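PDB 1XIP: nucleoporin NUP159 from Saccharomyces cerevisiae, which serves as a component of the yeast nuclear pore complex, its N-terminal beta-propeller domain functioning in mRNA export by tethering the helicase Dbp5 to the pore. Local coordinates for residues Phe198-Pro203 with Tyr249-Ile254; Gln174-Leu179 with Gln225-Val230; Gln66-His71 with Thr77-Lys82; Lys49-Ala54 with Leu111-Leu116. All blocks are in the same frame, centred on the assembly; numbering follows the deposited sequence.

Contact 1 of 4, residues Phe198-Pro203 with Tyr249-Ile254; sequences FEFSLP and YIIKHI
The ring nitrogen ND1 of His253 stands over the middle of the Phe198 ring, 3.5 Å above its plane, in a face-to-face stack. The centroids of the two rings are 3.9 Å apart and their planes open by 22°, so the rings are shifted against each other and slightly wedged. The narrow side of the wedge is where His253 CE1 comes to 3.5 Å from Phe198 CG. The side chains come from opposite directions and lay ring face on ring face: Phe198 holds CG between its own backbone N and carbonyl carbon (chi1 44°), while the imidazole of His253 extends anti to the backbone N (chi1 177°). Two residues along, Phe200 makes a smaller, purely apolar contact, with its CZ 3.6 Å from the CG2 methyl of Ile251, which approaches the ring obliquely. Alternation along the strand turns Phe198 and Phe200 to the same side and Glu199 to the other, where it forms a salt bridge with Lys196. The contact therefore grades from a partly exposed aromatic pair at one end to a buried apolar pair at the other. It joins the last strand of one propeller blade, 193-200, to strand 246-254 of the next; Phe227 of strand 226-232 abuts Phe198, Phe184 of strand 184-190 lies nearly parallel to the Phe200 ring, and Ala258 of strand 257-263 touches Phe200 as well.

Contact 2 of 4, residues Gln174-Leu179 with Gln225-Val230; sequences QLAVLL and QDFLAV
Gln174 starts the contact by laying its amide nitrogen against the far end of the Phe227 ring, with NE2 3.5 Å from CZ of Phe227 and equally near CE1. Its chain leaves with CG anti to the backbone N (chi1 -159°) and stays extended, which carries the amide across to the facing strand. Amide and ring are steeply inclined to each other, with 63° between their planes. The polar needs of this NE2 are met elsewhere: it hydrogen-bonds Ser186 OG in its own blade and, weakly, Pro224 O just ahead of the second strand. Next along, Ala176 offers its methyl to the same ring, CB lying 3.8 Å from CE1 of Phe227. Leu178 follows with a marginal contact, its CD1 at 4.5 Å from the backbone O of Val230; Leu178 also touches Phe184, Pro216 and Val219. With an alanine here instead of Phe227, a gap would probably open between the two sheets, taking from the Ala176 methyl one of its apolar neighbours and from the Gln174 amide the ring it rests on. Strands 174-179 and 226-230 run broadly parallel, 26° apart, with axes 9.8 Å from each other, as layers of adjacent propeller blades. The second strand carries part of an FG repeat, 229-232, here ordered within the sheet. The seam is buried and mainly apolar, and its one intruding amide is anchored by hydrogen bonds, which probably fixes how it meets the ring.

Contact 3 of 4, residues Gln66-His71 with Thr77-Lys82; sequences QLLRDH and TPLTFK
His71 and Thr77 supply the one hydrogen bond between helix and loop: His71 ND1 donates to the backbone O of Thr77 over 2.8 Å, with an angle of 157° at the hydrogen. The acceptor lies almost in the imidazole plane, and the donor lies in the carbonyl plane, so both groups are well aimed. With CG anti to the backbone N (chi1 177°) the ring reaches the returning chain, and chi2 turns ND1 to the carbonyl. The same ring takes part in a CH-pi contact, with Leu79 CB 3.9 Å from the ring centroid and directly above one face. Apolar packing surrounds this: Leu79 CD1 reaches Leu68 CD1 at 4.3 Å, and Thr77 CG2 rests 3.7 Å from Asp70 CB. Separately, the CD1 methyl of Leu67 rests against two oxygens, Thr77 OG1 and Pro78 O. Ile27, from a separate loop, touches both His71 and Leu79. A leucine at His71 would probably leave the Thr77 carbonyl without its donor and let the chain after helix 65-73 drift. Donation from ND1 is consistent with a proton on that nitrogen, and bond and face contact together are likely to stop the ring turning and pin the surface loop to the helix.

Contact 4 of 4, residues Lys49-Ala54 with Leu111-Leu116; sequences KSLFVA and LDLEEL
Leu113 makes every side-chain contact between the two segments, using one methyl for each partner. The purely apolar pair is Leu51 CD1 with Leu113 CD2, 4.0 Å apart, two leucines passing alongside each other in opposite directions. The other methyl, Leu113 CD1, lies 3.9 Å from Lys49 CD and just as close to CE, so the aliphatic part of the lysine serves as an apolar surface. Lys49 keeps its charged end for another job: the chain bends at its last torsion (chi4 93°), and NZ hydrogen-bonds the backbone O of Gly97. Local backbone features shape both partners. Ser50 and Leu51 together oppose Ser46 in a G1 beta bulge, Ser50 having positive phi, right where strand 51-56 begins. Around Leu113, a weak hydrogen bond from Glu114 N back to Asp112 OD1 (3.4 Å) closes an Asx turn at the end of strand 107-112. Phe95 of strand 90-96 touches both leucines, tying them into a small apolar cluster at the protein surface. This is the outer part of the packing between successive four-stranded antiparallel blades of a beta-propeller.

Overall arrangement
All four contacts belong to the NUP159/214 beta-propeller. Contacts 3 and 4, which come first along the chain, have centres about 14 Å apart and touch through Phe52, packed by Leu68 and Phe81; contact 3 falls within the chain stretch that contact 4 spans. Contacts 1 and 2, later in sequence, interleave: their centres are about 8 Å apart, and strands 226-232 and 246-254 are neighbours in one sheet. Both bridge the blade ending in strand 193-200 to the next, contact 4 bridges the blades holding strands 51-56 and 107-112, and contact 3 joins helix 65-73 to the loop before strand 83-86. With 32 to 44 Å between centres, contacts 1 and 2 and contact 4 sample blade junctions on opposite sides of the propeller.

Contact 1 of 4, residues Phe198-Pro203 with Tyr249-Ile254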
# COMPACT_ATOMS: atom_id res chain seq x y z
N PHE A 198 18.89 -12.64 5.76
CA PHE A 198 19.00 -13.73 4.80
C PHE A 198 18.87 -13.27 3.34
O PHE A 198 18.72 -12.08 3.07
CB PHE A 198 18.01 -14.88 5.10
CG PHE A 198 16.63 -14.42 5.44
CD1 PHE A 198 16.26 -14.23 6.77
CD2 PHE A 198 15.68 -14.23 4.45
CE1 PHE A 198 14.96 -13.82 7.11
CE2 PHE A 198 14.38 -13.83 4.76
CZ PHE A 198 14.02 -13.62 6.10
N GLU A 199 18.94 -14.22 2.42
CA GLU A 199 19.04 -13.95 0.99
C GLU A 199 18.59 -15.18 0.24
O GLU A 199 18.88 -16.30 0.67
CB GLU A 199 20.51 -13.67 0.66
CG GLU A 199 20.75 -13.01 -0.68
CD GLU A 199 22.13 -12.38 -0.76
OE1 GLU A 199 23.15 -13.08 -0.49
OE2 GLU A 199 22.21 -11.17 -1.07
N PHE A 200 17.87 -15.00 -0.87
CA PHE A 200 17.50 -16.14 -1.70
C PHE A 200 17.11 -15.81 -3.14
O PHE A 200 16.76 -14.68 -3.46
CB PHE A 200 16.44 -17.02 -1.02
CG PHE A 200 15.19 -16.30 -0.65
CD1 PHE A 200 14.08 -16.36 -1.47
CD2 PHE A 200 15.11 -15.58 0.53
CE1 PHE A 200 12.90 -15.69 -1.13
CE2 PHE A 200 13.95 -14.91 0.89
CZ PHE A 200 12.83 -14.97 0.06
N SER A 201 17.20 -16.82 -4.01
CA SER A 201 16.82 -16.71 -5.41
C SER A 201 15.49 -17.41 -5.64
O SER A 201 14.92 -18.00 -4.73
CB SER A 201 17.90 -17.34 -6.29
OG SER A 201 18.46 -16.37 -7.16
N LEU A 202 14.99 -17.34 -6.86
CA LEU A 202 13.75 -18.00 -7.24
C LEU A 202 13.94 -19.51 -7.33
O LEU A 202 15.02 -19.98 -7.71
CB LEU A 202 13.30 -17.49 -8.61
CG LEU A 202 11.96 -16.78 -8.70
CD1 LEU A 202 11.99 -15.58 -7.81
CD2 LEU A 202 11.73 -16.37 -10.13
N PRO A 203 12.88 -20.27 -7.00
CA PRO A 203 12.91 -21.72 -7.18
C PRO A 203 13.06 -22.06 -8.65
O PRO A 203 12.57 -21.32 -9.51
CB PRO A 203 11.54 -22.16 -6.67
CG PRO A 203 11.06 -21.08 -5.88
CD PRO A 203 11.59 -19.82 -6.47
N TYR A 249 2.90 -15.07 -4.93
CA TYR A 249 3.52 -16.12 -4.15
C TYR A 249 3.68 -15.71 -2.70
O TYR A 249 4.09 -14.60 -2.40
CB TYR A 249 4.87 -16.49 -4.74
CG TYR A 249 4.78 -17.14 -6.10
CD1 TYR A 249 4.72 -18.53 -6.24
CD2 TYR A 249 4.74 -16.37 -7.26
CE1 TYR A 249 4.64 -19.11 -7.48
CE2 TYR A 249 4.65 -16.94 -8.49
CZ TYR A 249 4.60 -18.30 -8.61
OH TYR A 249 4.52 -18.86 -9.88
N ILE A 250 3.34 -16.62 -1.80
CA ILE A 250 3.68 -16.48 -0.41
C ILE A 250 5.02 -17.20 -0.17
O ILE A 250 5.17 -18.37 -0.47
CB ILE A 250 2.59 -17.08 0.46
CG1 ILE A 250 1.22 -16.46 0.13
CG2 ILE A 250 2.96 -16.98 1.94
CD1 ILE A 250 0.96 -15.09 0.76
N ILE A 251 5.99 -16.47 0.35
CA ILE A 251 7.28 -17.05 0.66
C ILE A 251 7.39 -17.14 2.18
O ILE A 251 7.38 -16.11 2.86
CB ILE A 251 8.40 -16.19 0.09
CG1 ILE A 251 8.31 -16.15 -1.43
CG2 ILE A 251 9.76 -16.71 0.54
CD1 ILE A 251 8.68 -14.80 -2.04
N LYS A 252 7.47 -18.37 2.69
CA LYS A 252 7.76 -18.62 4.11
C LYS A 252 9.19 -19.08 4.17
O LYS A 252 9.55 -20.04 3.48
CB LYS A 252 6.84 -19.69 4.70
CG LYS A 252 5.34 -19.48 4.41
CD LYS A 252 4.45 -20.23 5.42
CE LYS A 252 2.96 -19.96 5.14
NZ LYS A 252 2.03 -21.04 5.64
N HIS A 253 10.00 -18.39 4.96
CA HIS A 253 11.41 -18.72 5.09
C HIS A 253 11.71 -19.44 6.40
O HIS A 253 11.81 -18.81 7.45
CB HIS A 253 12.27 -17.48 4.95
CG HIS A 253 13.73 -17.74 5.14
ND1 HIS A 253 14.42 -17.36 6.27
CD2 HIS A 253 14.63 -18.36 4.33
CE1 HIS A 253 15.69 -17.73 6.15
NE2 HIS A 253 15.84 -18.34 4.99
N ILE A 254 11.84 -20.76 6.33
CA ILE A 254 12.18 -21.59 7.49
C ILE A 254 13.62 -22.07 7.37
O ILE A 254 13.97 -22.81 6.43
CB ILE A 254 11.21 -22.83 7.62
CG1 ILE A 254 9.73 -22.40 7.51
CG2 ILE A 254 11.45 -23.56 8.94
CD1 ILE A 254 8.96 -23.10 6.36

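Contact 2 of 4, residues Gln174-Leu179 with Gln225-Val230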
# COMPACT_ATOMS: atom_id res chain seq x y z
N GLN A 174 12.40 -4.65 10.20
CA GLN A 174 12.83 -5.39 9.01
C GLN A 174 12.76 -4.56 7.73
O GLN A 174 11.94 -3.65 7.62
CB GLN A 174 11.96 -6.63 8.86
CG GLN A 174 12.55 -7.74 8.03
CD GLN A 174 11.58 -8.90 7.90
OE1 GLN A 174 10.49 -8.89 8.51
NE2 GLN A 174 11.96 -9.93 7.12
N LEU A 175 13.64 -4.86 6.77
CA LEU A 175 13.60 -4.27 5.43
C LEU A 175 13.79 -5.37 4.38
O LEU A 175 14.82 -6.05 4.36
CB LEU A 175 14.69 -3.19 5.25
CG LEU A 175 14.94 -2.40 3.94
CD1 LEU A 175 13.94 -2.61 2.83
CD2 LEU A 175 15.04 -0.91 4.22
N ALA A 176 12.78 -5.54 3.54
CA ALA A 176 12.83 -6.51 2.45
C ALA A 176 13.02 -5.83 1.08
O ALA A 176 12.52 -4.74 0.83
CB ALA A 176 11.59 -7.36 2.45
N VAL A 177 13.71 -6.51 0.19
CA VAL A 177 14.06 -5.96 -1.11
C VAL A 177 13.82 -7.03 -2.19
O VAL A 177 14.19 -8.20 -2.01
CB VAL A 177 15.53 -5.48 -1.09
CG1 VAL A 177 16.12 -5.39 -2.46
CG2 VAL A 177 15.65 -4.14 -0.35
N LEU A 178 13.14 -6.64 -3.28
CA LEU A 178 12.99 -7.47 -4.47
C LEU A 178 13.88 -6.89 -5.56
O LEU A 178 13.74 -5.72 -5.93
CB LEU A 178 11.55 -7.47 -4.96
CG LEU A 178 10.95 -8.76 -5.59
CD1 LEU A 178 9.66 -8.46 -6.33
CD2 LEU A 178 11.94 -9.51 -6.49
N LEU A 179 14.77 -7.73 -6.10
CA LEU A 179 15.74 -7.27 -7.10
C LEU A 179 15.33 -7.57 -8.54
O LEU A 179 14.46 -8.40 -8.78
CB LEU A 179 17.12 -7.86 -6.79
CG LEU A 179 17.73 -7.42 -5.46
CD1 LEU A 179 19.07 -8.09 -5.19
CD2 LEU A 179 17.88 -5.92 -5.45
N GLN A 225 9.02 -13.69 8.94
CA GLN A 225 9.30 -14.92 8.18
C GLN A 225 8.62 -15.06 6.80
O GLN A 225 9.16 -15.70 5.88
CB GLN A 225 8.99 -16.14 9.04
CG GLN A 225 10.21 -16.63 9.78
CD GLN A 225 9.87 -17.50 10.97
OE1 GLN A 225 9.82 -18.74 10.85
NE2 GLN A 225 9.66 -16.87 12.13
N ASP A 226 7.43 -14.47 6.66
CA ASP A 226 6.66 -14.51 5.41
C ASP A 226 6.84 -13.27 4.54
O ASP A 226 7.04 -12.16 5.04
CB ASP A 226 5.16 -14.68 5.68
CG ASP A 226 4.86 -15.65 6.81
OD1 ASP A 226 5.78 -16.40 7.26
OD2 ASP A 226 3.71 -15.73 7.31
N PHE A 227 6.73 -13.47 3.23
CA PHE A 227 6.60 -12.37 2.29
C PHE A 227 5.55 -12.73 1.25
O PHE A 227 5.23 -13.90 1.02
CB PHE A 227 7.93 -12.05 1.60
CG PHE A 227 9.11 -11.98 2.53
CD1 PHE A 227 9.47 -10.78 3.12
CD2 PHE A 227 9.88 -13.11 2.80
CE1 PHE A 227 10.57 -10.70 3.98
CE2 PHE A 227 10.98 -13.05 3.67
CZ PHE A 227 11.32 -11.84 4.26
N LEU A 228 5.00 -11.70 0.62
CA LEU A 228 4.12 -11.88 -0.51
C LEU A 228 4.78 -11.17 -1.67
O LEU A 228 5.09 -9.98 -1.57
CB LEU A 228 2.76 -11.29 -0.19
CG LEU A 228 1.53 -11.41 -1.09
CD1 LEU A 228 1.01 -10.04 -1.41
CD2 LEU A 228 1.77 -12.19 -2.35
N ALA A 229 5.02 -11.91 -2.75
CA ALA A 229 5.69 -11.37 -3.94
C ALA A 229 4.78 -11.45 -5.15
O ALA A 229 3.99 -12.39 -5.27
CB ALA A 229 6.96 -12.12 -4.21
N VAL A 230 4.90 -10.49 -6.05
CA VAL A 230 4.14 -10.56 -7.28
C VAL A 230 5.02 -10.38 -8.51
O VAL A 230 5.93 -9.56 -8.52
CB VAL A 230 2.96 -9.57 -7.31
CG1 VAL A 230 2.08 -9.84 -8.53
CG2 VAL A 230 2.14 -9.65 -6.02

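Contact 3 of 4, residues Gln66-His71 with Thr77-Lys82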
# COMPACT_ATOMS: atom_id res chain seq x y z
N GLN A 66 -13.49 12.55 12.68
CA GLN A 66 -14.90 12.35 13.07
C GLN A 66 -15.83 12.88 11.98
O GLN A 66 -16.89 12.31 11.74
CB GLN A 66 -15.22 13.00 14.41
CG GLN A 66 -16.58 12.65 15.00
CD GLN A 66 -16.75 11.15 15.27
OE1 GLN A 66 -17.64 10.51 14.71
NE2 GLN A 66 -15.90 10.61 16.14
N LEU A 67 -15.42 13.97 11.34
CA LEU A 67 -16.19 14.59 10.27
C LEU A 67 -16.27 13.67 9.07
O LEU A 67 -17.35 13.43 8.54
CB LEU A 67 -15.56 15.92 9.87
CG LEU A 67 -16.42 17.19 9.85
CD1 LEU A 67 -17.82 16.88 9.35
CD2 LEU A 67 -16.49 17.82 11.24
N LEU A 68 -15.14 13.13 8.65
CA LEU A 68 -15.11 12.25 7.50
C LEU A 68 -15.95 11.00 7.75
O LEU A 68 -16.73 10.58 6.91
CB LEU A 68 -13.68 11.89 7.16
CG LEU A 68 -13.44 10.93 6.01
CD1 LEU A 68 -13.94 11.52 4.71
CD2 LEU A 68 -11.94 10.56 5.95
N ARG A 69 -15.79 10.42 8.94
CA ARG A 69 -16.60 9.27 9.31
C ARG A 69 -18.08 9.60 9.15
O ARG A 69 -18.80 8.89 8.44
CB ARG A 69 -16.29 8.81 10.73
CG ARG A 69 -16.72 7.39 11.01
CD ARG A 69 -17.77 7.31 12.11
NE ARG A 69 -18.58 6.08 12.09
CZ ARG A 69 -18.40 5.02 12.90
NH1 ARG A 69 -17.40 5.03 13.79
NH2 ARG A 69 -19.21 3.97 12.81
N ASP A 70 -18.52 10.69 9.76
CA ASP A 70 -19.92 11.09 9.79
C ASP A 70 -20.47 11.45 8.42
O ASP A 70 -21.64 11.18 8.11
CB ASP A 70 -20.10 12.28 10.73
CG ASP A 70 -20.04 11.89 12.20
OD1 ASP A 70 -19.87 10.69 12.50
OD2 ASP A 70 -20.15 12.72 13.12
N HIS A 71 -19.62 12.08 7.60
CA HIS A 71 -19.98 12.41 6.23
C HIS A 71 -20.28 11.15 5.41
O HIS A 71 -21.25 11.09 4.66
CB HIS A 71 -18.87 13.24 5.56
CG HIS A 71 -19.14 13.56 4.13
ND1 HIS A 71 -20.18 14.39 3.73
CD2 HIS A 71 -18.52 13.16 2.99
CE1 HIS A 71 -20.18 14.48 2.41
NE2 HIS A 71 -19.19 13.74 1.94
N THR A 77 -24.15 15.46 7.24
CA THR A 77 -23.01 16.31 7.58
C THR A 77 -22.05 16.50 6.40
O THR A 77 -21.45 15.53 5.91
CB THR A 77 -22.25 15.76 8.84
OG1 THR A 77 -20.88 15.49 8.52
CG2 THR A 77 -22.81 14.40 9.26
N PRO A 78 -21.89 17.75 5.95
CA PRO A 78 -21.06 18.06 4.78
C PRO A 78 -19.58 17.88 5.12
O PRO A 78 -19.23 17.92 6.31
CB PRO A 78 -21.37 19.53 4.51
CG PRO A 78 -22.59 19.82 5.30
CD PRO A 78 -22.49 18.97 6.53
N LEU A 79 -18.75 17.66 4.11
CA LEU A 79 -17.31 17.55 4.33
C LEU A 79 -16.66 18.90 4.15
O LEU A 79 -16.61 19.44 3.03
CB LEU A 79 -16.67 16.52 3.41
CG LEU A 79 -15.62 15.55 4.00
CD1 LEU A 79 -14.42 15.42 3.07
CD2 LEU A 79 -15.17 15.90 5.40
N THR A 80 -16.17 19.44 5.26
CA THR A 80 -15.28 20.60 5.26
C THR A 80 -13.86 20.14 5.61
O THR A 80 -13.68 19.02 6.07
CB THR A 80 -15.78 21.59 6.29
OG1 THR A 80 -15.90 20.93 7.55
CG2 THR A 80 -17.20 22.04 5.98
N PHE A 81 -12.86 21.01 5.42
CA PHE A 81 -11.44 20.68 5.64
C PHE A 81 -10.76 21.70 6.54
O PHE A 81 -11.29 22.78 6.74
CB PHE A 81 -10.72 20.63 4.30
CG PHE A 81 -11.30 19.64 3.34
CD1 PHE A 81 -11.17 18.26 3.56
CD2 PHE A 81 -11.99 20.08 2.21
CE1 PHE A 81 -11.70 17.34 2.66
CE2 PHE A 81 -12.55 19.15 1.30
CZ PHE A 81 -12.39 17.79 1.53
N LYS A 82 -9.59 21.36 7.08
CA LYS A 82 -8.83 22.31 7.88
C LYS A 82 -7.86 23.06 6.99
O LYS A 82 -7.56 24.23 7.23
CB LYS A 82 -8.02 21.61 8.98
CG LYS A 82 -8.81 20.72 9.95
CD LYS A 82 -10.06 21.43 10.50
CE LYS A 82 -9.82 21.92 11.94
NZ LYS A 82 -10.72 23.03 12.34

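Contact 4 of 4, residues Lys49-Ala54 with Leu111-Leu116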
# COMPACT_ATOMS: atom_id res chain seq x y z
N LYS A 49 -4.38 12.22 16.80
CA LYS A 49 -4.79 13.58 16.51
C LYS A 49 -6.25 13.65 16.05
O LYS A 49 -6.84 14.73 16.02
CB LYS A 49 -3.89 14.18 15.45
CG LYS A 49 -2.64 14.74 15.99
CD LYS A 49 -1.69 15.10 14.87
CE LYS A 49 -0.30 15.32 15.40
NZ LYS A 49 0.42 14.02 15.28
N SER A 50 -6.81 12.50 15.69
CA SER A 50 -8.12 12.42 15.04
C SER A 50 -8.17 13.23 13.73
O SER A 50 -9.03 14.10 13.56
CB SER A 50 -9.24 12.85 16.00
OG SER A 50 -10.42 12.09 15.78
N LEU A 51 -7.23 12.97 12.82
CA LEU A 51 -7.16 13.70 11.56
C LEU A 51 -6.93 12.74 10.40
O LEU A 51 -6.55 11.60 10.62
CB LEU A 51 -6.03 14.75 11.59
CG LEU A 51 -6.03 15.89 12.60
CD1 LEU A 51 -4.81 16.70 12.41
CD2 LEU A 51 -7.26 16.80 12.51
N PHE A 52 -7.16 13.22 9.17
CA PHE A 52 -6.75 12.51 7.94
C PHE A 52 -6.14 13.49 6.94
O PHE A 52 -6.51 14.67 6.91
CB PHE A 52 -7.94 11.80 7.28
CG PHE A 52 -8.95 12.75 6.66
CD1 PHE A 52 -8.91 13.05 5.28
CD2 PHE A 52 -9.92 13.35 7.44
CE1 PHE A 52 -9.81 13.94 4.71
CE2 PHE A 52 -10.83 14.23 6.89
CZ PHE A 52 -10.77 14.53 5.51
N VAL A 53 -5.18 12.98 6.16
CA VAL A 53 -4.78 13.59 4.91
C VAL A 53 -5.17 12.68 3.78
O VAL A 53 -5.11 11.44 3.89
CB VAL A 53 -3.24 13.69 4.72
CG1 VAL A 53 -2.82 15.08 4.50
CG2 VAL A 53 -2.50 13.01 5.82
N ALA A 54 -5.48 13.30 2.65
CA ALA A 54 -5.85 12.59 1.45
C ALA A 54 -5.50 13.49 0.29
O ALA A 54 -5.51 14.71 0.43
CB ALA A 54 -7.33 12.29 1.46
N LEU A 111 3.87 20.10 5.90
CA LEU A 111 2.91 21.05 6.44
C LEU A 111 2.91 20.99 7.97
O LEU A 111 2.82 19.93 8.56
CB LEU A 111 1.51 20.79 5.89
CG LEU A 111 0.34 21.43 6.63
CD1 LEU A 111 0.18 22.88 6.21
CD2 LEU A 111 -0.93 20.65 6.36
N ASP A 112 3.04 22.15 8.59
CA ASP A 112 3.13 22.23 10.03
C ASP A 112 1.71 22.21 10.57
O ASP A 112 0.91 23.05 10.21
CB ASP A 112 3.83 23.53 10.39
CG ASP A 112 4.30 23.58 11.83
OD1 ASP A 112 3.84 22.76 12.68
OD2 ASP A 112 5.13 24.43 12.21
N LEU A 113 1.40 21.26 11.43
CA LEU A 113 0.00 21.04 11.82
C LEU A 113 -0.46 22.03 12.85
O LEU A 113 -1.65 22.14 13.12
CB LEU A 113 -0.24 19.61 12.33
CG LEU A 113 -0.35 18.50 11.28
CD1 LEU A 113 -0.10 17.17 11.93
CD2 LEU A 113 -1.72 18.51 10.60
N GLU A 114 0.49 22.76 13.43
CA GLU A 114 0.16 23.79 14.41
C GLU A 114 0.25 25.22 13.85
O GLU A 114 -0.26 26.16 14.47
CB GLU A 114 1.01 23.61 15.67
CG GLU A 114 0.30 22.79 16.75
CD GLU A 114 1.25 22.17 17.76
OE1 GLU A 114 1.99 22.93 18.45
OE2 GLU A 114 1.25 20.93 17.89
N GLU A 115 0.90 25.37 12.71
CA GLU A 115 0.85 26.62 11.95
C GLU A 115 0.62 26.31 10.47
O GLU A 115 1.57 26.32 9.67
CB GLU A 115 2.11 27.46 12.15
CG GLU A 115 1.85 28.96 12.16
CD GLU A 115 3.13 29.81 12.16
OE1 GLU A 115 4.18 29.32 11.62
OE2 GLU A 115 3.10 30.96 12.69
N LEU A 116 -0.64 26.05 10.12
CA LEU A 116 -1.01 25.56 8.79
C LEU A 116 -0.63 26.49 7.63
O LEU A 116 -0.80 26.14 6.46
CB LEU A 116 -2.50 25.22 8.74
CG LEU A 116 -2.94 23.99 9.54
CD1 LEU A 116 -4.43 24.04 9.83
CD2 LEU A 116 -2.57 22.67 8.86